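Local coordinates for protein acyl-CoA dehydrogenase (Bacillus anthracis, PDB 3OWA) that binds FAD and probably catalyses the flavin-dependent alpha,beta-dehydrogenation of acyl-CoA thioesters, as other acyl-CoA dehydrogenases do, at residues Asn189-Asp194 with Cys232-Thr237; Ala209-Lys214 with Asn249-Ile254. All blocks are in the same frame, centred on the assembly; numbering follows the deposited sequence. Where two conformers were deposited one is given.

Interaction 1 of 2, residues Asn189-Asp194 with Cys232-Thr237; sequences NSAFAD and CSSTRT
Ser-234 and Arg-236 grip the turn Asn-189 to Phe-192 in a mainly polar loop-to-strand contact, where the chain leaving strand 177-188 meets the start of strand 235-240. Two hydrogen bonds from turn N-H groups end on Ser-234: Asn-189 N donates to Ser-234 O at 2.9 Å, and Ala-191 N to Ser-234 OG at 2.9 Å (N-H...O 151°). The Ser-234 hydroxyl stands anti to its own backbone N (chi1 165°), which aims OG at the turn; Glu-224 OE2 also hydrogen-bonds Ser-234 OG and forms a salt bridge with Arg-236 NE, while Arg-236 NH1 bonds Thr-221 OG1. A water links the segments, donating to Asn-189 OD1, accepting from Ser-234 N and hydrogen-bonding Ser-233 OG. Asn-189 ND2 donates to Ala-149 O and Thr-114 O. Within the turn, Asn-189 O accepts from both Phe-192 N and Ala-193 N. Arg-236, extended from CG to NE, runs alongside: its CB packs on Ser-190 CB at 3.6 Å, and one guanidinium face lies over Ala-191, whose CB is 3.4 Å from Arg-236 NH2. Phe-192 CE2 is 3.9 Å from Ser-234 CB. Thr-235 touches FAD, making this a loop-to-strand junction beside the flavin site in the middle beta domain of the acyl-CoA dehydrogenase fold.

Interaction 2 of 2, residues Ala209-Lys214 with Asn249-Ile254; sequences AFIVEK and NLLGEI
Ala-209 to Ile-211 and Asn-249 to Leu-251 are joined by backbone hydrogen bonds: Leu-251 N to Ala-209 O at 2.8 Å, and Ile-211 N to Asn-249 O at 2.9 Å, nearly straight at 174°. Between them Phe-210 and Leu-250 form an antiparallel non-hydrogen-bonded pair, and Phe-210 CA makes a CA-H...O contact with Asn-249 O. A side-chain bond lengthens this ladder: Asn-249 ND2 donates to Ile-211 O at 2.9 Å, the acceptor in its amide plane but the donor well above the carbonyl plane. ND2 also bonds Tyr-138 OH of helix 132-144. The short, weakly bonded strand 250-251 pairs with strand 206-213 of the middle beta domain, just ahead of the long helix 257-293 of the C-terminal helical domain. Apolar contacts lie on both faces of the sheet. On one, Leu-250 CG stands anti to its backbone N (chi1 175°), carrying CD1 over a face of the Phe-210 ring, 3.9 Å from CE1; Tyr-178 meets that ring edge-to-face. On the other, Ala-209 CB meets Leu-251 CB at 4.0 Å. The Ile-211 and Leu-251 side chains cross at about a right angle, their CD1 atoms 4.0 Å apart, with Gln-134 against both residues. Water extends the pairing, accepting from Ala-209 N and donating to Leu-251 O and Glu-253 O.

The centres of interactions 1 and 2 lie about 19 Å apart, and both reach the same mixed sheet of the middle beta domain. Along the chain their segments alternate: 189-194, 209-214, 232-237, 249-254. Strand 195-202 leaves the turn of interaction 1 and pairs antiparallel with strand 206-213 of interaction 2. The two contacts meet directly where the first segments end, through a probable hydrogen bond from Lys-214 N to Asp-194 O at 2.9 Å. Interaction 1 lies beside FAD, the side chain of Ser-190 about 7 Å from it. In interaction 2 the side chain of Ala-209 is about 11 Å from FAD. One sheet therefore connects the flavin side with the chain's passage into helix 257-293 of the helical domain.

Interaction 1 of 2, residues Asn189-Asp194 with Cys232-Thr237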
ATOM      1  N   ASN A 189     -12.169 -21.316  -9.148  1.00 22.90           N
ATOM      2  CA  ASN A 189     -12.603 -22.713  -9.018  1.00 21.97           C
ATOM      3  C   ASN A 189     -12.735 -23.455 -10.357  1.00 24.28           C
ATOM      4  O   ASN A 189     -13.088 -24.640 -10.379  1.00 25.60           O
ATOM      5  CB  ASN A 189     -13.926 -22.837  -8.237  1.00 23.46           C
ATOM      6  CG  ASN A 189     -13.730 -22.582  -6.741  1.00 25.68           C
ATOM      7  OD1 ASN A 189     -12.596 -22.400  -6.311  1.00 24.15           O
ATOM      8  ND2 ASN A 189     -14.819 -22.482  -5.962  1.00 22.94           N
ATOM      9  N   SER A 190     -12.388 -22.803 -11.456  1.00 23.15           N
ATOM     10  CA  SER A 190     -12.578 -23.406 -12.791  1.00 25.19           C
ATOM     11  C   SER A 190     -11.927 -24.733 -13.028  1.00 26.69           C
ATOM     12  O   SER A 190     -12.437 -25.524 -13.843  1.00 30.84           O
ATOM     13  CB  SER A 190     -12.069 -22.483 -13.901  1.00 23.24           C
ATOM     14  OG  SER A 190     -12.919 -21.385 -14.012  1.00 29.00           O
ATOM     15  N   ALA A 191     -10.797 -25.007 -12.395  1.00 27.82           N
ATOM     16  CA  ALA A 191     -10.109 -26.301 -12.584  1.00 27.23           C
ATOM     17  C   ALA A 191     -10.910 -27.498 -12.091  1.00 29.00           C
ATOM     18  O   ALA A 191     -10.693 -28.627 -12.553  1.00 29.80           O
ATOM     19  CB  ALA A 191      -8.699 -26.296 -11.881  1.00 24.96           C
ATOM     20  N   PHE A 192     -11.753 -27.296 -11.089  1.00 28.25           N
ATOM     21  CA  PHE A 192     -12.456 -28.410 -10.531  1.00 27.36           C
ATOM     22  C   PHE A 192     -13.950 -28.159 -10.286  1.00 27.46           C
ATOM     23  O   PHE A 192     -14.609 -29.019  -9.674  1.00 29.84           O
ATOM     24  CB  PHE A 192     -11.755 -28.844  -9.220  1.00 28.34           C
ATOM     25  CG  PHE A 192     -11.410 -27.662  -8.301  1.00 28.27           C
ATOM     26  CD1 PHE A 192     -12.390 -27.050  -7.531  1.00 29.00           C
ATOM     27  CD2 PHE A 192     -10.127 -27.137  -8.278  1.00 29.09           C
ATOM     28  CE1 PHE A 192     -12.086 -25.934  -6.734  1.00 32.54           C
ATOM     29  CE2 PHE A 192      -9.811 -26.033  -7.467  1.00 30.38           C
ATOM     30  CZ  PHE A 192     -10.796 -25.437  -6.702  1.00 33.16           C
ATOM     31  N   ALA A 193     -14.510 -27.006 -10.688  1.00 25.01           N
ATOM     32  CA  ALA A 193     -15.936 -26.781 -10.480  1.00 24.65           C
ATOM     33  C   ALA A 193     -16.756 -27.713 -11.390  1.00 26.36           C
ATOM     34  O   ALA A 193     -16.414 -27.936 -12.562  1.00 26.52           O
ATOM     35  CB  ALA A 193     -16.343 -25.268 -10.771  1.00 23.69           C
ATOM     36  N   ASP A 194     -17.851 -28.224 -10.845  1.00 28.06           N
ATOM     37  CA  ASP A 194     -18.804 -29.049 -11.594  1.00 30.11           C
ATOM     38  C   ASP A 194     -19.918 -28.203 -12.155  1.00 29.71           C
ATOM     39  O   ASP A 194     -20.557 -28.570 -13.149  1.00 31.32           O
ATOM     40  CB  ASP A 194     -19.390 -30.071 -10.629  1.00 30.00           C
ATOM     41  CG  ASP A 194     -18.319 -31.037 -10.113  1.00 35.62           C
ATOM     42  OD1 ASP A 194     -17.776 -31.783 -10.950  1.00 41.03           O
ATOM     43  OD2 ASP A 194     -17.977 -31.031  -8.899  1.00 37.13           O
ATOM     44  N   CYS A 232      -2.972 -20.375  -4.817  1.00 24.59           N
ATOM     45  CA  CYS A 232      -3.617 -21.652  -4.743  1.00 26.50           C
ATOM     46  C   CYS A 232      -5.102 -21.616  -5.148  1.00 26.43           C
ATOM     47  O   CYS A 232      -5.713 -22.665  -5.237  1.00 28.91           O
ATOM     48  CB  CYS A 232      -3.490 -22.200  -3.329  1.00 27.34           C
ATOM     49  SG  CYS A 232      -4.353 -21.239  -2.193  1.00 36.61           S
ATOM     50  N   SER A 233      -5.685 -20.447  -5.451  1.00 23.27           N
ATOM     51  CA  SER A 233      -7.026 -20.431  -6.020  1.00 23.63           C
ATOM     52  C   SER A 233      -6.972 -20.689  -7.540  1.00 24.13           C
ATOM     53  O   SER A 233      -6.261 -19.979  -8.296  1.00 27.86           O
ATOM     54  CB  SER A 233      -7.651 -19.041  -5.746  1.00 24.23           C
ATOM     55  OG  SER A 233      -8.970 -18.947  -6.307  1.00 29.36           O
ATOM     56  N   SER A 234      -7.774 -21.626  -8.047  1.00 23.08           N
ATOM     57  CA  SER A 234      -7.807 -21.893  -9.485  1.00 22.54           C
ATOM     58  C   SER A 234      -8.474 -20.726 -10.212  1.00 22.07           C
ATOM     59  O   SER A 234      -9.513 -20.241  -9.740  1.00 21.24           O
ATOM     60  CB  SER A 234      -8.614 -23.174  -9.759  1.00 22.98           C
ATOM     61  OG  SER A 234      -8.912 -23.198 -11.193  1.00 23.20           O
ATOM     62  N   THR A 235      -7.914 -20.252 -11.336  1.00 21.19           N
ATOM     63  CA  THR A 235      -8.460 -19.103 -12.002  1.00 20.29           C
ATOM     64  C   THR A 235      -8.269 -19.297 -13.496  1.00 20.30           C
ATOM     65  O   THR A 235      -7.139 -19.365 -13.951  1.00 21.97           O
ATOM     66  CB  THR A 235      -7.726 -17.765 -11.535  1.00 21.87           C
ATOM     67  OG1 THR A 235      -7.756 -17.667 -10.081  1.00 24.55           O
ATOM     68  CG2 THR A 235      -8.434 -16.531 -12.059  1.00 23.28           C
ATOM     69  N   ARG A 236      -9.346 -19.524 -14.260  1.00 19.76           N
ATOM     70  CA  ARG A 236      -9.232 -19.783 -15.695  1.00 21.27           C
ATOM     71  C   ARG A 236     -10.324 -19.097 -16.447  1.00 22.48           C
ATOM     72  O   ARG A 236     -11.291 -18.642 -15.869  1.00 24.58           O
ATOM     73  CB  ARG A 236      -9.383 -21.293 -16.019  1.00 21.16           C
ATOM     74  CG  ARG A 236      -8.447 -22.247 -15.244  1.00 19.39           C
ATOM     75  CD  ARG A 236      -8.664 -23.659 -15.731  1.00 19.01           C
ATOM     76  NE  ARG A 236      -7.743 -24.575 -15.047  1.00 21.77           N
ATOM     77  CZ  ARG A 236      -7.587 -25.840 -15.394  1.00 23.90           C
ATOM     78  NH1 ARG A 236      -8.249 -26.343 -16.459  1.00 28.31           N
ATOM     79  NH2 ARG A 236      -6.736 -26.599 -14.698  1.00 24.07           N
ATOM     80  N   THR A 237     -10.216 -19.079 -17.770  1.00 24.54           N
ATOM     81  CA  THR A 237     -11.307 -18.577 -18.567  1.00 25.35           C
ATOM     82  C   THR A 237     -12.241 -19.768 -18.841  1.00 26.27           C
ATOM     83  O   THR A 237     -11.763 -20.863 -19.149  1.00 26.02           O
ATOM     84  CB  THR A 237     -10.720 -18.006 -19.913  1.00 26.45           C
ATOM     85  OG1 THR A 237     -10.046 -16.790 -19.594  1.00 27.63           O
ATOM     86  CG2 THR A 237     -11.816 -17.728 -20.957  1.00 24.84           C
TER
HETATM   87  O   HOH W   1     -10.074 -21.739  -6.238  1.00 25.04           O

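Interaction 2 of 2, residues Ala209-Lys214 with Asn249-Ile254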
ATOM      1  N   ALA A 209     -29.268 -15.437 -16.259  1.00 32.04           N
ATOM      2  CA  ALA A 209     -28.342 -16.355 -15.605  1.00 31.90           C
ATOM      3  C   ALA A 209     -28.712 -17.789 -15.924  1.00 31.86           C
ATOM      4  O   ALA A 209     -29.895 -18.085 -16.121  1.00 32.35           O
ATOM      5  CB  ALA A 209     -28.333 -16.115 -14.092  1.00 32.26           C
ATOM      6  N   PHE A 210     -27.707 -18.678 -15.958  1.00 30.94           N
ATOM      7  CA  PHE A 210     -27.903 -20.094 -16.325  1.00 30.70           C
ATOM      8  C   PHE A 210     -27.077 -20.973 -15.421  1.00 30.58           C
ATOM      9  O   PHE A 210     -25.946 -20.612 -15.058  1.00 28.80           O
ATOM     10  CB  PHE A 210     -27.410 -20.368 -17.750  1.00 29.29           C
ATOM     11  CG  PHE A 210     -28.161 -19.606 -18.821  1.00 31.67           C
ATOM     12  CD1 PHE A 210     -29.234 -20.193 -19.471  1.00 34.01           C
ATOM     13  CD2 PHE A 210     -27.780 -18.331 -19.181  1.00 33.57           C
ATOM     14  CE1 PHE A 210     -29.944 -19.511 -20.477  1.00 36.39           C
ATOM     15  CE2 PHE A 210     -28.471 -17.625 -20.189  1.00 35.92           C
ATOM     16  CZ  PHE A 210     -29.573 -18.233 -20.834  1.00 36.08           C
ATOM     17  N   ILE A 211     -27.629 -22.121 -15.043  1.00 31.03           N
ATOM     18  CA  ILE A 211     -26.827 -23.136 -14.355  1.00 30.61           C
ATOM     19  C   ILE A 211     -26.204 -24.018 -15.433  1.00 31.10           C
ATOM     20  O   ILE A 211     -26.901 -24.638 -16.273  1.00 32.17           O
ATOM     21  CB  ILE A 211     -27.679 -23.974 -13.404  1.00 32.45           C
ATOM     22  CG1 ILE A 211     -28.403 -23.069 -12.400  1.00 32.19           C
ATOM     23  CG2 ILE A 211     -26.845 -25.122 -12.778  1.00 29.63           C
ATOM     24  CD1 ILE A 211     -29.651 -23.724 -11.726  1.00 31.46           C
ATOM     25  N   VAL A 212     -24.879 -24.018 -15.481  1.00 29.83           N
ATOM     26  CA  VAL A 212     -24.184 -24.688 -16.555  1.00 28.81           C
ATOM     27  C   VAL A 212     -23.264 -25.719 -15.909  1.00 29.46           C
ATOM     28  O   VAL A 212     -22.367 -25.354 -15.145  1.00 29.15           O
ATOM     29  CB  VAL A 212     -23.332 -23.700 -17.366  1.00 28.68           C
ATOM     30  CG1 VAL A 212     -22.544 -24.455 -18.470  1.00 32.66           C
ATOM     31  CG2 VAL A 212     -24.217 -22.594 -17.959  1.00 25.37           C
ATOM     32  N   GLU A 213     -23.480 -26.988 -16.228  1.00 29.27           N
ATOM     33  CA  GLU A 213     -22.585 -28.048 -15.774  1.00 30.14           C
ATOM     34  C   GLU A 213     -21.331 -28.140 -16.640  1.00 30.45           C
ATOM     35  O   GLU A 213     -21.389 -28.002 -17.883  1.00 28.93           O
ATOM     36  CB  GLU A 213     -23.350 -29.375 -15.761  1.00 30.40           C
ATOM     37  CG  GLU A 213     -24.474 -29.364 -14.729  1.00 33.59           C
ATOM     38  CD  GLU A 213     -25.217 -30.703 -14.624  1.00 40.26           C
ATOM     39  OE1 GLU A 213     -26.383 -30.718 -14.170  1.00 40.93           O
ATOM     40  OE2 GLU A 213     -24.643 -31.744 -14.996  1.00 41.52           O
ATOM     41  N   LYS A 214     -20.198 -28.384 -15.985  0.52 30.43           N
ATOM     42  CA  LYS A 214     -18.915 -28.589 -16.668  0.52 31.02           C
ATOM     43  C   LYS A 214     -19.005 -29.649 -17.770  0.52 31.45           C
ATOM     44  O   LYS A 214     -18.442 -29.473 -18.861  0.52 31.48           O
ATOM     45  CB  LYS A 214     -17.817 -28.950 -15.646  0.52 31.65           C
ATOM     46  CG  LYS A 214     -16.412 -29.076 -16.230  0.52 32.87           C
ATOM     47  CD  LYS A 214     -16.007 -27.845 -17.061  0.52 33.45           C
ATOM     48  CE  LYS A 214     -14.486 -27.714 -17.156  0.52 35.56           C
ATOM     49  NZ  LYS A 214     -13.755 -28.708 -18.024  0.52 33.49           N
ATOM     50  N   ASN A 249     -32.539 -25.058 -17.017  1.00 37.12           N
ATOM     51  CA  ASN A 249     -31.416 -24.515 -16.257  1.00 36.12           C
ATOM     52  C   ASN A 249     -31.320 -23.012 -16.279  1.00 35.96           C
ATOM     53  O   ASN A 249     -30.421 -22.445 -15.639  1.00 35.36           O
ATOM     54  CB  ASN A 249     -30.109 -25.160 -16.686  1.00 35.14           C
ATOM     55  CG  ASN A 249     -29.908 -26.482 -16.036  1.00 38.75           C
ATOM     56  OD1 ASN A 249     -30.848 -27.258 -15.911  1.00 43.83           O
ATOM     57  ND2 ASN A 249     -28.691 -26.764 -15.613  1.00 38.28           N
ATOM     58  N   LEU A 250     -32.230 -22.347 -16.992  1.00 35.61           N
ATOM     59  CA  LEU A 250     -32.369 -20.900 -16.833  1.00 36.58           C
ATOM     60  C   LEU A 250     -32.634 -20.560 -15.346  1.00 36.47           C
ATOM     61  O   LEU A 250     -33.504 -21.170 -14.704  1.00 37.29           O
ATOM     62  CB  LEU A 250     -33.487 -20.356 -17.708  1.00 37.67           C
ATOM     63  CG  LEU A 250     -33.774 -18.859 -17.500  1.00 41.22           C
ATOM     64  CD1 LEU A 250     -32.798 -18.015 -18.293  1.00 43.39           C
ATOM     65  CD2 LEU A 250     -35.207 -18.548 -17.908  1.00 44.58           C
ATOM     66  N   LEU A 251     -31.856 -19.638 -14.792  1.00 35.22           N
ATOM     67  CA  LEU A 251     -31.984 -19.248 -13.389  1.00 36.11           C
ATOM     68  C   LEU A 251     -32.700 -17.896 -13.295  1.00 37.01           C
ATOM     69  O   LEU A 251     -32.209 -16.904 -13.811  1.00 37.88           O
ATOM     70  CB  LEU A 251     -30.587 -19.172 -12.751  1.00 35.42           C
ATOM     71  CG  LEU A 251     -30.462 -18.988 -11.251  1.00 36.82           C
ATOM     72  CD1 LEU A 251     -30.968 -20.204 -10.490  1.00 36.92           C
ATOM     73  CD2 LEU A 251     -28.969 -18.693 -10.897  1.00 36.60           C
ATOM     74  N   GLY A 252     -33.870 -17.856 -12.655  1.00 38.64           N
ATOM     75  CA  GLY A 252     -34.635 -16.614 -12.562  1.00 40.32           C
ATOM     76  C   GLY A 252     -35.353 -16.354 -13.882  1.00 41.82           C
ATOM     77  O   GLY A 252     -35.669 -17.286 -14.634  1.00 42.38           O
ATOM     78  N   GLU A 253     -35.613 -15.092 -14.183  1.00 42.41           N
ATOM     79  CA  GLU A 253     -36.429 -14.777 -15.363  1.00 43.37           C
ATOM     80  C   GLU A 253     -35.553 -14.253 -16.477  1.00 41.65           C
ATOM     81  O   GLU A 253     -34.526 -13.612 -16.214  1.00 38.84           O
ATOM     82  CB  GLU A 253     -37.489 -13.711 -15.047  1.00 44.90           C
ATOM     83  CG  GLU A 253     -38.451 -14.084 -13.940  1.00 51.51           C
ATOM     84  CD  GLU A 253     -39.643 -13.147 -13.914  1.00 62.69           C
ATOM     85  OE1 GLU A 253     -40.519 -13.278 -14.801  1.00 68.59           O
ATOM     86  OE2 GLU A 253     -39.698 -12.262 -13.026  1.00 67.75           O
ATOM     87  N   ILE A 254     -35.985 -14.514 -17.714  1.00 40.99           N
ATOM     88  CA  ILE A 254     -35.328 -13.984 -18.900  1.00 40.06           C
ATOM     89  C   ILE A 254     -35.166 -12.471 -18.833  1.00 41.30           C
ATOM     90  O   ILE A 254     -36.128 -11.748 -18.579  1.00 41.13           O
ATOM     91  CB  ILE A 254     -36.057 -14.400 -20.221  1.00 41.59           C
ATOM     92  CG1 ILE A 254     -35.953 -15.918 -20.465  1.00 39.50           C
ATOM     93  CG2 ILE A 254     -35.481 -13.657 -21.418  1.00 40.07           C
ATOM     94  CD1 ILE A 254     -36.949 -16.409 -21.574  1.00 42.06           C
TER
HETATM   95  O   HOH W   2     -32.004 -14.541 -15.219  1.00 35.85           O